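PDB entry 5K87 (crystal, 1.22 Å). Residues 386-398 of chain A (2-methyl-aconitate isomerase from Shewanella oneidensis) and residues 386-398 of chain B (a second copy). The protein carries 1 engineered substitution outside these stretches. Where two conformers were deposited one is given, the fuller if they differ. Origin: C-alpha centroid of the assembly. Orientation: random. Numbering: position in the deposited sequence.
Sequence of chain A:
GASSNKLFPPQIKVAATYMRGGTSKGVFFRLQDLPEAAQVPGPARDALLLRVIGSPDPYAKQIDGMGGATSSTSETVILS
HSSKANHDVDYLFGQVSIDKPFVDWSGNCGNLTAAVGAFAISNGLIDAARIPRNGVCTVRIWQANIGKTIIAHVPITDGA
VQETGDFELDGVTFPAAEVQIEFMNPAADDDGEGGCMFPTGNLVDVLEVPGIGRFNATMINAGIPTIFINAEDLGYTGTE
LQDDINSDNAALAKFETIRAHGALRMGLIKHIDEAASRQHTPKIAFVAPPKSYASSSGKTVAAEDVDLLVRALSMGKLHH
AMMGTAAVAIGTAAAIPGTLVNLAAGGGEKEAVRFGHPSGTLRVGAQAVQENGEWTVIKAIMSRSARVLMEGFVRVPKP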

ATOM      1  N   ALA A 386     -17.032  -7.302  -4.021  1.00 11.79           N
ATOM      2  CA  ALA A 386     -15.713  -7.624  -4.547  1.00 11.91           C
ATOM      3  C   ALA A 386     -15.561  -7.129  -5.958  1.00 10.91           C
ATOM      4  O   ALA A 386     -16.543  -6.977  -6.684  1.00 11.97           O
ATOM      5  CB  ALA A 386     -15.496  -9.122  -4.525  1.00 11.46           C
ATOM      6  N   ARG A 387     -14.322  -6.908  -6.374  1.00 10.90           N
ATOM      7  CA  ARG A 387     -14.057  -6.603  -7.769  1.00 11.98           C
ATOM      8  C   ARG A 387     -12.619  -6.909  -8.133  1.00 11.18           C
ATOM      9  O   ARG A 387     -11.706  -6.806  -7.301  1.00 11.62           O
ATOM     10  CB  ARG A 387     -14.414  -5.153  -8.115  1.00 16.78           C
ATOM     11  CG  ARG A 387     -13.741  -4.123  -7.247  1.00 18.34           C
ATOM     12  CD  ARG A 387     -14.107  -2.680  -7.626  1.00 21.94           C
ATOM     13  NE  ARG A 387     -13.456  -2.285  -8.866  1.00 20.51           N
ATOM     14  CZ  ARG A 387     -12.387  -1.495  -8.985  1.00 14.18           C
ATOM     15  NH1 ARG A 387     -11.922  -1.283 -10.193  1.00 15.75           N
ATOM     16  NH2 ARG A 387     -11.798  -0.911  -7.950  1.00 17.04           N
ATOM     17  N   VAL A 388     -12.424  -7.272  -9.387  1.00 10.79           N
ATOM     18  CA  VAL A 388     -11.104  -7.400  -9.944  1.00 11.91           C
ATOM     19  C   VAL A 388     -10.479  -6.027 -10.151  1.00 11.01           C
ATOM     20  O   VAL A 388     -11.096  -5.120 -10.742  1.00 11.99           O
ATOM     21  CB  VAL A 388     -11.174  -8.136 -11.278  1.00 11.78           C
ATOM     22  CG1 VAL A 388      -9.812  -8.123 -11.974  1.00 12.68           C
ATOM     23  CG2 VAL A 388     -11.668  -9.552 -11.064  1.00 12.86           C
ATOM     24  N   LEU A 389      -9.243  -5.886  -9.663  1.00 10.18           N
ATOM     25  CA  LEU A 389      -8.439  -4.687  -9.864  1.00 10.14           C
ATOM     26  C   LEU A 389      -7.478  -4.840 -11.044  1.00 10.58           C
ATOM     27  O   LEU A 389      -7.327  -3.930 -11.860  1.00 11.45           O
ATOM     28  CB  LEU A 389      -7.647  -4.375  -8.587  1.00 10.78           C
ATOM     29  CG  LEU A 389      -8.487  -4.263  -7.312  1.00 11.42           C
ATOM     30  CD1 LEU A 389      -7.593  -4.028  -6.099  1.00 13.64           C
ATOM     31  CD2 LEU A 389      -9.519  -3.163  -7.432  1.00 14.84           C
ATOM     32  N   MET A 390      -6.820  -5.987 -11.125  1.00 10.18           N
ATOM     33  CA  MET A 390      -5.895  -6.265 -12.217  1.00 10.74           C
ATOM     34  C   MET A 390      -5.858  -7.766 -12.433  1.00 10.97           C
ATOM     35  O   MET A 390      -5.941  -8.538 -11.478  1.00 11.61           O
ATOM     36  CB  MET A 390      -4.487  -5.741 -11.918  1.00 11.15           C
ATOM     37  CG  MET A 390      -3.543  -5.791 -13.126  1.00 11.96           C
ATOM     38  SD  MET A 390      -2.017  -4.879 -12.844  1.00 12.96           S
ATOM     39  CE  MET A 390      -1.357  -4.894 -14.504  1.00 13.67           C
ATOM     40  N   GLU A 391      -5.746  -8.186 -13.687  1.00 12.11           N
ATOM     41  CA  GLU A 391      -5.713  -9.602 -14.028  0.58 12.90           C
ATOM     42  C   GLU A 391      -4.604  -9.816 -15.054  1.00 12.76           C
ATOM     43  O   GLU A 391      -4.367  -8.960 -15.918  1.00 16.52           O
ATOM     44  CB  GLU A 391      -7.075 -10.037 -14.585  0.58 14.81           C
ATOM     45  CG  GLU A 391      -7.264 -11.532 -14.841  0.58 18.15           C
ATOM     46  CD  GLU A 391      -8.633 -11.855 -15.436  0.58 23.17           C
ATOM     47  OE1 GLU A 391      -9.243 -12.871 -15.030  0.58 26.19           O
ATOM     48  OE2 GLU A 391      -9.102 -11.097 -16.312  0.58 18.46           O
ATOM     49  N   GLY A 392      -3.907 -10.938 -14.965  1.00 11.92           N
ATOM     50  CA  GLY A 392      -2.862 -11.233 -15.924  1.00 12.19           C
ATOM     51  C   GLY A 392      -1.842 -12.152 -15.312  1.00 12.68           C
ATOM     52  O   GLY A 392      -2.183 -13.258 -14.891  1.00 12.22           O
ATOM     53  N   PHE A 393      -0.603 -11.679 -15.242  1.00 11.94           N
ATOM     54  CA  PHE A 393       0.499 -12.481 -14.721  1.00 12.28           C
ATOM     55  C   PHE A 393       1.354 -11.666 -13.775  1.00 11.99           C
ATOM     56  O   PHE A 393       1.809 -10.580 -14.137  1.00 13.66           O
ATOM     57  CB  PHE A 393       1.380 -13.001 -15.858  1.00 12.97           C
ATOM     58  CG  PHE A 393       0.693 -13.989 -16.750  1.00 13.66           C
ATOM     59  CD1 PHE A 393      -0.145 -13.559 -17.772  1.00 15.96           C
ATOM     60  CD2 PHE A 393       0.880 -15.348 -16.575  1.00 13.84           C
ATOM     61  CE1 PHE A 393      -0.796 -14.468 -18.590  1.00 20.48           C
ATOM     62  CE2 PHE A 393       0.233 -16.269 -17.396  1.00 17.47           C
ATOM     63  CZ  PHE A 393      -0.598 -15.823 -18.403  1.00 22.18           C
ATOM     64  N   VAL A 394       1.567 -12.192 -12.571  1.00 11.64           N
ATOM     65  CA  VAL A 394       2.579 -11.627 -11.685  1.00 11.82           C
ATOM     66  C   VAL A 394       3.932 -12.232 -12.032  1.00 11.73           C
ATOM     67  O   VAL A 394       4.017 -13.329 -12.600  1.00 12.94           O
ATOM     68  CB  VAL A 394       2.258 -11.850 -10.184  1.00 10.67           C
ATOM     69  CG1 VAL A 394       1.019 -11.073  -9.786  1.00 12.33           C
ATOM     70  CG2 VAL A 394       2.106 -13.336  -9.864  1.00 11.42           C
ATOM     71  N   ARG A 395       4.993 -11.501 -11.701  1.00 12.04           N
ATOM     72  CA  ARG A 395       6.347 -11.956 -11.966  1.00 11.91           C
ATOM     73  C   ARG A 395       7.181 -12.001 -10.708  1.00 12.28           C
ATOM     74  O   ARG A 395       7.057 -11.129  -9.843  1.00 12.81           O
ATOM     75  CB  ARG A 395       7.055 -11.034 -12.954  1.00 12.95           C
ATOM     76  CG  ARG A 395       6.412 -10.935 -14.301  1.00 13.91           C
ATOM     77  CD  ARG A 395       7.406 -10.358 -15.286  1.00 13.11           C
ATOM     78  NE  ARG A 395       6.757  -9.971 -16.532  1.00 15.56           N
ATOM     79  CZ  ARG A 395       7.363  -9.319 -17.517  1.00 14.37           C
ATOM     80  NH1 ARG A 395       8.641  -9.003 -17.422  1.00 14.42           N
ATOM     81  NH2 ARG A 395       6.685  -8.989 -18.606  1.00 18.58           N
ATOM     82  N   VAL A 396       8.051 -13.000 -10.626  1.00 12.06           N
ATOM     83  CA  VAL A 396       9.087 -13.054  -9.594  1.00 12.78           C
ATOM     84  C   VAL A 396      10.350 -13.616 -10.212  1.00 12.70           C
ATOM     85  O   VAL A 396      10.283 -14.321 -11.213  1.00 13.06           O
ATOM     86  CB  VAL A 396       8.699 -13.942  -8.374  1.00 13.81           C
ATOM     87  CG1 VAL A 396       7.493 -13.367  -7.646  1.00 13.99           C
ATOM     88  CG2 VAL A 396       8.449 -15.383  -8.793  1.00 15.28           C
ATOM     89  N   PRO A 397      11.513 -13.310  -9.626  1.00 13.38           N
ATOM     90  CA  PRO A 397      12.729 -13.973 -10.106  1.00 13.24           C
ATOM     91  C   PRO A 397      12.603 -15.494  -9.989  1.00 15.80           C
ATOM     92  O   PRO A 397      11.864 -16.011  -9.141  1.00 16.98           O
ATOM     93  CB  PRO A 397      13.817 -13.412  -9.180  1.00 16.23           C
ATOM     94  CG  PRO A 397      13.282 -12.064  -8.770  1.00 15.58           C
ATOM     95  CD  PRO A 397      11.800 -12.294  -8.602  1.00 13.14           C
ATOM     96  N   LYS A 398      13.314 -16.203 -10.858  0.91 16.14           N
ATOM     97  CA  LYS A 398      13.190 -17.648 -10.948  0.91 20.69           C
ATOM     98  C   LYS A 398      13.600 -18.265  -9.622  0.91 23.82           C
ATOM     99  O   LYS A 398      14.657 -17.931  -9.092  0.91 24.20           O
ATOM    100  CB  LYS A 398      14.064 -18.172 -12.087  0.91 22.26           C
ATOM    101  CG  LYS A 398      13.916 -19.660 -12.358  0.91 29.07           C
ATOM    102  CD  LYS A 398      14.898 -20.120 -13.427  0.91 32.89           C
ATOM    103  CE  LYS A 398      14.829 -21.627 -13.627  0.91 39.07           C
ATOM    104  NZ  LYS A 398      15.920 -22.129 -14.506  0.91 46.84           N
TER
ATOM    105  N   ALA B 386      14.650  -1.560 -12.033  1.00 10.43           N
ATOM    106  CA  ALA B 386      13.212  -1.635 -12.274  1.00 11.48           C
ATOM    107  C   ALA B 386      12.810  -3.070 -12.542  1.00 11.61           C
ATOM    108  O   ALA B 386      13.619  -3.882 -12.986  1.00 11.40           O
ATOM    109  CB  ALA B 386      12.827  -0.763 -13.470  1.00 12.73           C
ATOM    110  N   ARG B 387      11.545  -3.385 -12.281  1.00 11.16           N
ATOM    111  CA  ARG B 387      11.020  -4.679 -12.665  1.00 11.22           C
ATOM    112  C   ARG B 387       9.508  -4.659 -12.768  1.00 10.59           C
ATOM    113  O   ARG B 387       8.821  -3.904 -12.060  1.00 11.65           O
ATOM    114  CB  ARG B 387      11.471  -5.802 -11.733  1.00 15.06           C
ATOM    115  CG  ARG B 387      11.149  -5.579 -10.276  1.00 15.46           C
ATOM    116  CD  ARG B 387      11.641  -6.739  -9.391  1.00 16.66           C
ATOM    117  NE  ARG B 387      10.751  -7.886  -9.500  1.00 18.19           N
ATOM    118  CZ  ARG B 387       9.802  -8.225  -8.623  1.00 13.86           C
ATOM    119  NH1 ARG B 387       9.596  -7.549  -7.497  1.00 16.11           N
ATOM    120  NH2 ARG B 387       9.060  -9.269  -8.896  1.00 14.37           N
ATOM    121  N   VAL B 388       8.992  -5.504 -13.649  1.00 10.42           N
ATOM    122  CA  VAL B 388       7.564  -5.728 -13.742  1.00 10.92           C
ATOM    123  C   VAL B 388       7.090  -6.548 -12.545  1.00 10.29           C
ATOM    124  O   VAL B 388       7.673  -7.583 -12.216  1.00 11.67           O
ATOM    125  CB  VAL B 388       7.216  -6.456 -15.062  1.00 10.59           C
ATOM    126  CG1 VAL B 388       5.749  -6.858 -15.066  1.00 12.18           C
ATOM    127  CG2 VAL B 388       7.568  -5.575 -16.277  1.00 12.46           C
ATOM    128  N   LEU B 389       6.018  -6.077 -11.909  1.00 10.18           N
ATOM    129  CA  LEU B 389       5.361  -6.788 -10.813  1.00  9.89           C
ATOM    130  C   LEU B 389       4.147  -7.560 -11.316  1.00 10.13           C
ATOM    131  O   LEU B 389       3.935  -8.710 -10.935  1.00 11.49           O
ATOM    132  CB  LEU B 389       4.919  -5.790  -9.746  1.00 11.50           C
ATOM    133  CG  LEU B 389       6.023  -4.865  -9.228  1.00 11.93           C
ATOM    134  CD1 LEU B 389       5.483  -3.909  -8.200  1.00 13.17           C
ATOM    135  CD2 LEU B 389       7.168  -5.672  -8.637  1.00 13.80           C
ATOM    136  N   MET B 390       3.350  -6.932 -12.173  1.00 10.35           N
ATOM    137  CA  MET B 390       2.177  -7.584 -12.752  1.00 10.20           C
ATOM    138  C   MET B 390       1.908  -6.970 -14.121  1.00 11.24           C
ATOM    139  O   MET B 390       2.092  -5.768 -14.324  1.00 10.93           O
ATOM    140  CB  MET B 390       0.954  -7.437 -11.850  1.00 11.03           C
ATOM    141  CG  MET B 390      -0.235  -8.317 -12.237  1.00 12.11           C
ATOM    142  SD  MET B 390      -1.522  -8.355 -10.980  1.00 12.53           S
ATOM    143  CE  MET B 390      -2.566  -9.648 -11.667  1.00 13.78           C
ATOM    144  N   GLU B 391       1.468  -7.793 -15.062  1.00 11.63           N
ATOM    145  CA  GLU B 391       1.201  -7.324 -16.418  1.00 12.73           C
ATOM    146  C   GLU B 391      -0.118  -7.936 -16.861  1.00 13.55           C
ATOM    147  O   GLU B 391      -0.380  -9.101 -16.585  1.00 15.68           O
ATOM    148  CB  GLU B 391       2.333  -7.755 -17.358  1.00 14.11           C
ATOM    149  CG  GLU B 391       2.261  -7.218 -18.797  1.00 19.61           C
ATOM    150  CD  GLU B 391       3.437  -7.694 -19.648  0.44 18.92           C
ATOM    151  OE1 GLU B 391       4.014  -6.873 -20.399  0.82 26.29           O
ATOM    152  OE2 GLU B 391       3.784  -8.893 -19.567  0.75 19.24           O
ATOM    153  N   GLY B 392      -0.951  -7.157 -17.538  1.00 12.14           N
ATOM    154  CA  GLY B 392      -2.227  -7.666 -18.016  1.00 13.79           C
ATOM    155  C   GLY B 392      -3.200  -6.533 -18.255  1.00 12.49           C
ATOM    156  O   GLY B 392      -2.950  -5.660 -19.084  1.00 12.47           O
ATOM    157  N   PHE B 393      -4.291  -6.526 -17.501  1.00 12.41           N
ATOM    158  CA  PHE B 393      -5.343  -5.532 -17.669  1.00 12.52           C
ATOM    159  C   PHE B 393      -5.832  -5.056 -16.318  1.00 12.15           C
ATOM    160  O   PHE B 393      -6.179  -5.888 -15.464  1.00 14.09           O
ATOM    161  CB  PHE B 393      -6.529  -6.134 -18.439  1.00 14.34           C
ATOM    162  CG  PHE B 393      -6.204  -6.498 -19.863  1.00 14.90           C
ATOM    163  CD1 PHE B 393      -5.604  -7.711 -20.156  1.00 18.00           C
ATOM    164  CD2 PHE B 393      -6.500  -5.628 -20.904  1.00 14.70           C
ATOM    165  CE1 PHE B 393      -5.291  -8.045 -21.466  1.00 23.13           C
ATOM    166  CE2 PHE B 393      -6.194  -5.957 -22.214  1.00 18.10           C
ATOM    167  CZ  PHE B 393      -5.588  -7.166 -22.491  1.00 21.98           C
ATOM    168  N   VAL B 394      -5.862  -3.748 -16.106  1.00 11.11           N
ATOM    169  CA  VAL B 394      -6.563  -3.201 -14.953  1.00 11.14           C
ATOM    170  C   VAL B 394      -8.035  -3.037 -15.321  1.00 11.68           C
ATOM    171  O   VAL B 394      -8.389  -2.949 -16.511  1.00 13.01           O
ATOM    172  CB  VAL B 394      -5.962  -1.863 -14.471  1.00 10.87           C
ATOM    173  CG1 VAL B 394      -4.564  -2.090 -13.890  1.00 12.10           C
ATOM    174  CG2 VAL B 394      -5.951  -0.828 -15.605  1.00 12.23           C
ATOM    175  N   ARG B 395      -8.892  -3.022 -14.313  1.00 10.78           N
ATOM    176  CA  ARG B 395     -10.320  -2.825 -14.534  1.00 11.17           C
ATOM    177  C   ARG B 395     -10.828  -1.640 -13.755  1.00 12.70           C
ATOM    178  O   ARG B 395     -10.376  -1.395 -12.633  1.00 12.86           O
ATOM    179  CB  ARG B 395     -11.117  -4.052 -14.105  1.00 12.45           C
ATOM    180  CG  ARG B 395     -10.818  -5.283 -14.890  1.00 12.92           C
ATOM    181  CD  ARG B 395     -11.920  -6.282 -14.647  1.00 13.69           C
ATOM    182  NE  ARG B 395     -11.548  -7.611 -15.092  1.00 13.96           N
ATOM    183  CZ  ARG B 395     -12.278  -8.702 -14.871  1.00 14.65           C
ATOM    184  NH1 ARG B 395     -13.436  -8.611 -14.234  1.00 14.62           N
ATOM    185  NH2 ARG B 395     -11.855  -9.879 -15.306  1.00 15.53           N
ATOM    186  N   VAL B 396     -11.782  -0.918 -14.336  1.00 13.04           N
ATOM    187  CA  VAL B 396     -12.545   0.102 -13.623  1.00 14.23           C
ATOM    188  C   VAL B 396     -13.983   0.042 -14.128  1.00 13.73           C
ATOM    189  O   VAL B 396     -14.228  -0.439 -15.232  1.00 13.96           O
ATOM    190  CB  VAL B 396     -12.003   1.537 -13.855  1.00 13.53           C
ATOM    191  CG1 VAL B 396     -10.590   1.700 -13.284  1.00 14.92           C
ATOM    192  CG2 VAL B 396     -12.051   1.911 -15.325  1.00 14.53           C
ATOM    193  N   PRO B 397     -14.939   0.542 -13.335  1.00 14.20           N
ATOM    194  CA  PRO B 397     -16.309   0.644 -13.843  1.00 14.46           C
ATOM    195  C   PRO B 397     -16.345   1.494 -15.106  1.00 16.59           C
ATOM    196  O   PRO B 397     -15.509   2.381 -15.290  1.00 16.11           O
ATOM    197  CB  PRO B 397     -17.048   1.341 -12.699  1.00 16.85           C
ATOM    198  CG  PRO B 397     -16.273   0.937 -11.478  1.00 16.27           C
ATOM    199  CD  PRO B 397     -14.843   0.975 -11.933  1.00 14.76           C
ATOM    200  N   LYS B 398     -17.296   1.194 -15.987  1.00 16.95           N
ATOM    201  CA  LYS B 398     -17.460   1.963 -17.216  1.00 17.62           C
ATOM    202  C   LYS B 398     -17.558   3.468 -16.922  1.00 18.22           C
ATOM    203  O   LYS B 398     -18.377   3.890 -16.107  1.00 22.14           O
ATOM    204  CB  LYS B 398     -18.698   1.477 -17.962  1.00 19.45           C
ATOM    205  CG  LYS B 398     -19.002   2.274 -19.223  1.00 21.27           C
ATOM    206  CD  LYS B 398     -20.379   1.922 -19.785  1.00 26.45           C
ATOM    207  CE  LYS B 398     -20.735   2.821 -20.968  1.00 28.87           C
ATOM    208  NZ  LYS B 398     -22.125   2.584 -21.451  1.00 36.74           N
TER
HETATM  209  O   HOH W   1      -7.861  -1.173 -11.435  1.00 12.27           O
HETATM  210  O   HOH W   2       4.924  -9.936  -8.529  1.00 11.56           O

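The two copies pair antiparallel about A:Gly392 and B:Gly392, whose CA atoms lie 4.2 Å apart, and nearly every contact on one side of that point recurs on the other. Six backbone hydrogen bonds, with N-H...O angles of 156-164°, define the register. At the hydrogen-bonded pair A:Glu391 and B:Phe393, A:Glu391 N donates to B:Phe393 O and B:Phe393 N to A:Glu391 O, both at 2.9 Å. In the reciprocal pair, A:Phe393 N reaches B:Glu391 O at 2.9 Å and B:Glu391 N reaches A:Phe393 O at 3.0 Å. The ladder ends with B:Arg395 N donating to A:Leu389 O (3.0 Å) and A:Arg395 N to B:Leu389 O (3.1 Å).

Several of these carbonyls also accept CA-H...O contacts. A:Gly392 CA to B:Glu391 O and B:Gly392 CA to A:Glu391 O are both 3.3 Å, with 148° at the hydrogen. This proximity leaves no room for a side chain: an ideal CB on A:Gly392 would fall 2.0 Å from B:Glu391 O, and its backbone angles (154/-119) would also jam that CB against the preceding carbonyl.

Each leucine carbonyl has a second polar partner. Water 1 lies 2.8 Å from both A:Leu389 O and B:Arg395 O, and water 2 lies 2.8 Å from A:Arg395 O and 2.9 Å from B:Leu389 O, within hydrogen-bonding reach of each. Each water sits between the carbonyls of the Leu389 and Arg395 pair that closes the ladder. The nearby arginines require more caution. A:Arg387 NH1 is 2.9 Å from B:Arg395 O, and B:Arg387 NH2 is 2.9 Å from A:Arg395 O, but poor angles exclude both as hydrogen bonds. These nitrogens are satisfied elsewhere in the structure.

The side chains of A:Arg395 and B:Arg395 do form charged links. A:Arg395 NH2 donates to B:Glu391 OE2 at 3.1 Å, and B:Arg395 NH2 to A:Glu391 OE2 at 3.2 Å; both are salt bridges with N-H...O angles of 150°. Each OE2 lies at the guanidinium edge, near its plane, where the N-H groups point. One guanidinium face is covered by valine: B:Val388 CG1 is 3.6 Å from A:Arg395 NE, and A:Val388 CG1 is 3.6 Å from B:Arg395 NE.

The sheet face opposite the glutamates and phenylalanines is apolar. There A:Met390 CG packs 3.9 Å from B:Val394 CG1, A:Val394 CG1 lies 3.9 Å from B:Met390 CG, and A:Met390 CG approaches B:Met390 SD at 3.9 Å, joining the two methionines.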